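Local coordinates for GTP-binding protein REM 1 (Homo sapiens, PDB 2NZJ) that binds GDP beside a magnesium ion and, as a Ras-family small GTPase, probably switches between GDP- and GTP-bound states in signalling, at residues 19-23 with 150-156. Residues are numbered along the deposited sequence; the frame is centred on the assembly and turned at random.
Sequences SLASL and ATLQHNV. With GDP (guanosine-5'-diphosphate), chain G.
Apolar packing, with no hydrogen bond across it, joins the helix that follows the P-loop to the guanine-recognition loop of a Ras-type G domain. Segment 19-23 is a turn of helix 17-25; segment 150-156 runs from the loop after strand 144-147, which in Ras relatives carries the G5 SAK motif, into the start of helix 156-171. Ala-150 to Leu-152 have helical backbone angles, Gln-153, left-handed (55/53), and His-154 both face Ser-149 in a G1 beta bulge, and Asn-155, also left-handed (65/14), takes the N-cap position. The backbones of the two segments are nearest at Leu-20 and Ala-150, CA to CA 5.8 Å. Ala-150 CB points at the helix and meets Ser-19 CB at 3.8 Å, Leu-23 CD1 at 3.9 Å and Leu-20 CD2 at 4.1 Å. Both leucines are mt rotamers: Leu-20 sends CD2 to within 4.0 Å of Val-156 CG2, and Leu-23 lays CB 3.9 Å from Val-156 CG1. Gln-153 OE1 lies 3.7 Å from Leu-23 CD2. GDP bridges the two segments, held at its alpha-phosphate by one and at its base by the other. Ser-19 N lies 2.8 Å and Ser-19 OG (chi1 m) 2.7 Å from GDP O2A, while Lys-120 and Asp-122 add further hydrogen bonds to the nucleotide. The backbone amide of Ala-150 reads guanine, its N donating to GDP O6 at 2.8 Å.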
loop_
_atom_site.group_PDB
_atom_site.type_symbol
_atom_site.label_atom_id
_atom_site.label_comp_id
_atom_site.label_asym_id
_atom_site.label_seq_id
_atom_site.Cartn_x
_atom_site.Cartn_y
_atom_site.Cartn_z
ATOM N N SER A 19 -7.825 -2.335 -7.100
ATOM C CA SER A 19 -9.042 -1.790 -6.509
ATOM C C SER A 19 -8.736 -0.629 -5.550
ATOM O O SER A 19 -9.360 0.432 -5.635
ATOM C CB SER A 19 -9.814 -2.885 -5.791
ATOM O OG SER A 19 -10.040 -3.979 -6.660
ATOM N N LEU A 20 -7.741 -0.823 -4.680
ATOM C CA LEU A 20 -7.318 0.211 -3.756
ATOM C C LEU A 20 -6.825 1.448 -4.522
ATOM O O LEU A 20 -7.127 2.577 -4.157
ATOM C CB LEU A 20 -6.211 -0.326 -2.837
ATOM C CG LEU A 20 -6.591 -1.471 -1.877
ATOM C CD1 LEU A 20 -5.370 -2.011 -1.185
ATOM C CD2 LEU A 20 -7.622 -1.071 -0.845
ATOM N N ALA A 21 -6.084 1.231 -5.603
ATOM C CA ALA A 21 -5.582 2.339 -6.421
ATOM C C ALA A 21 -6.698 3.113 -7.108
ATOM O O ALA A 21 -6.624 4.339 -7.179
ATOM C CB ALA A 21 -4.539 1.850 -7.443
ATOM N N SER A 22 -7.720 2.415 -7.594
ATOM C CA SER A 22 -8.837 3.078 -8.274
ATOM C C SER A 22 -9.657 3.935 -7.322
ATOM O O SER A 22 -10.138 4.996 -7.695
ATOM C CB SER A 22 -9.781 2.065 -8.938
ATOM O OG SER A 22 -9.070 1.186 -9.804
ATOM N N LEU A 23 -9.851 3.455 -6.105
ATOM C CA LEU A 23 -10.514 4.255 -5.089
ATOM C C LEU A 23 -9.663 5.476 -4.756
ATOM O O LEU A 23 -10.187 6.564 -4.564
ATOM C CB LEU A 23 -10.801 3.419 -3.834
ATOM C CG LEU A 23 -11.931 2.381 -3.987
ATOM C CD1 LEU A 23 -12.052 1.547 -2.700
ATOM C CD2 LEU A 23 -13.280 3.049 -4.359
ATOM N N ALA A 150 -11.838 -2.664 -0.062
ATOM C CA ALA A 150 -12.132 -1.831 -1.214
ATOM C C ALA A 150 -13.612 -1.901 -1.607
ATOM O O ALA A 150 -14.159 -0.939 -2.152
ATOM C CB ALA A 150 -11.256 -2.225 -2.389
ATOM N N THR A 151 -14.267 -3.033 -1.356
ATOM C CA THR A 151 -15.676 -3.196 -1.759
ATOM C C THR A 151 -16.657 -2.522 -0.793
ATOM O O THR A 151 -17.733 -2.101 -1.215
ATOM C CB THR A 151 -16.062 -4.678 -1.921
ATOM O OG1 THR A 151 -15.879 -5.347 -0.675
ATOM C CG2 THR A 151 -15.192 -5.352 -2.960
ATOM N N LEU A 152 -16.296 -2.426 0.488
ATOM C CA LEU A 152 -17.074 -1.630 1.456
ATOM C C LEU A 152 -16.561 -0.205 1.563
ATOM O O LEU A 152 -17.142 0.607 2.267
ATOM C CB LEU A 152 -17.008 -2.226 2.860
ATOM C CG LEU A 152 -17.909 -3.370 3.264
ATOM C CD1 LEU A 152 -17.861 -3.385 4.776
ATOM C CD2 LEU A 152 -19.367 -3.245 2.741
ATOM N N GLN A 153 -15.455 0.092 0.893
ATOM C CA GLN A 153 -14.789 1.403 1.011
ATOM C C GLN A 153 -14.480 1.722 2.477
ATOM O O GLN A 153 -14.835 2.749 2.995
ATOM C CB GLN A 153 -15.596 2.495 0.293
ATOM C CG GLN A 153 -15.770 2.140 -1.216
ATOM C CD GLN A 153 -16.615 3.138 -2.045
ATOM O OE1 GLN A 153 -16.151 4.215 -2.397
ATOM N NE2 GLN A 153 -17.838 2.738 -2.395
ATOM N N HIS A 154 -13.813 0.782 3.134
ATOM C CA HIS A 154 -13.486 0.913 4.534
ATOM C C HIS A 154 -11.975 1.012 4.704
ATOM O O HIS A 154 -11.238 0.161 4.210
ATOM C CB HIS A 154 -14.048 -0.274 5.285
ATOM C CG HIS A 154 -13.595 -0.355 6.696
ATOM N ND1 HIS A 154 -12.817 -1.395 7.163
ATOM C CD2 HIS A 154 -13.781 0.479 7.742
ATOM C CE1 HIS A 154 -12.564 -1.206 8.447
ATOM N NE2 HIS A 154 -13.132 -0.074 8.820
ATOM N N ASN A 155 -11.537 2.067 5.390
ATOM C CA ASN A 155 -10.133 2.347 5.709
ATOM C C ASN A 155 -9.251 2.636 4.506
ATOM O O ASN A 155 -8.015 2.634 4.630
ATOM C CB ASN A 155 -9.517 1.232 6.574
ATOM C CG ASN A 155 -9.662 1.488 8.064
ATOM O OD1 ASN A 155 -9.983 2.586 8.473
ATOM N ND2 ASN A 155 -9.389 0.479 8.881
ATOM N N VAL A 156 -9.854 2.900 3.349
ATOM C CA VAL A 156 -9.068 3.185 2.157
ATOM C C VAL A 156 -8.546 4.598 2.185
ATOM O O VAL A 156 -7.348 4.812 2.029
ATOM C CB VAL A 156 -9.854 2.922 0.871
ATOM C CG1 VAL A 156 -9.020 3.289 -0.351
ATOM C CG2 VAL A 156 -10.242 1.424 0.818
HETATM P PB GDP G . -4.960 -6.999 -7.806
HETATM O O1B GDP G . -4.164 -7.086 -6.531
HETATM O O2B GDP G . -4.844 -5.683 -8.497
HETATM O O3B GDP G . -4.435 -8.111 -8.698
HETATM O O3A GDP G . -6.445 -7.293 -7.337
HETATM P PA GDP G . -7.684 -6.570 -8.026
HETATM O O1A GDP G . -7.571 -6.715 -9.517
HETATM O O2A GDP G . -7.818 -5.139 -7.607
HETATM O "O5'" GDP G . -8.903 -7.380 -7.375
HETATM C "C5'" GDP G . -8.979 -8.805 -7.439
HETATM C "C4'" GDP G . -10.419 -9.226 -7.142
HETATM O "O4'" GDP G . -10.700 -9.109 -5.718
HETATM C "C3'" GDP G . -11.451 -8.343 -7.872
HETATM O "O3'" GDP G . -12.529 -9.114 -8.435
HETATM C "C2'" GDP G . -11.995 -7.437 -6.779
HETATM O "O2'" GDP G . -13.359 -7.078 -6.974
HETATM C "C1'" GDP G . -11.806 -8.235 -5.497
HETATM N N9 GDP G . -11.499 -7.360 -4.350
HETATM C C8 GDP G . -10.558 -6.388 -4.256
HETATM N N7 GDP G . -10.554 -5.815 -3.023
HETATM C C5 GDP G . -11.498 -6.436 -2.325
HETATM C C6 GDP G . -12.043 -6.317 -0.974
HETATM O O6 GDP G . -11.559 -5.455 -0.210
HETATM N N1 GDP G . -13.038 -7.156 -0.624
HETATM C C2 GDP G . -13.558 -8.070 -1.471
HETATM N N2 GDP G . -14.562 -8.906 -1.097
HETATM N N3 GDP G . -13.110 -8.210 -2.734
HETATM C C4 GDP G . -12.110 -7.439 -3.191
#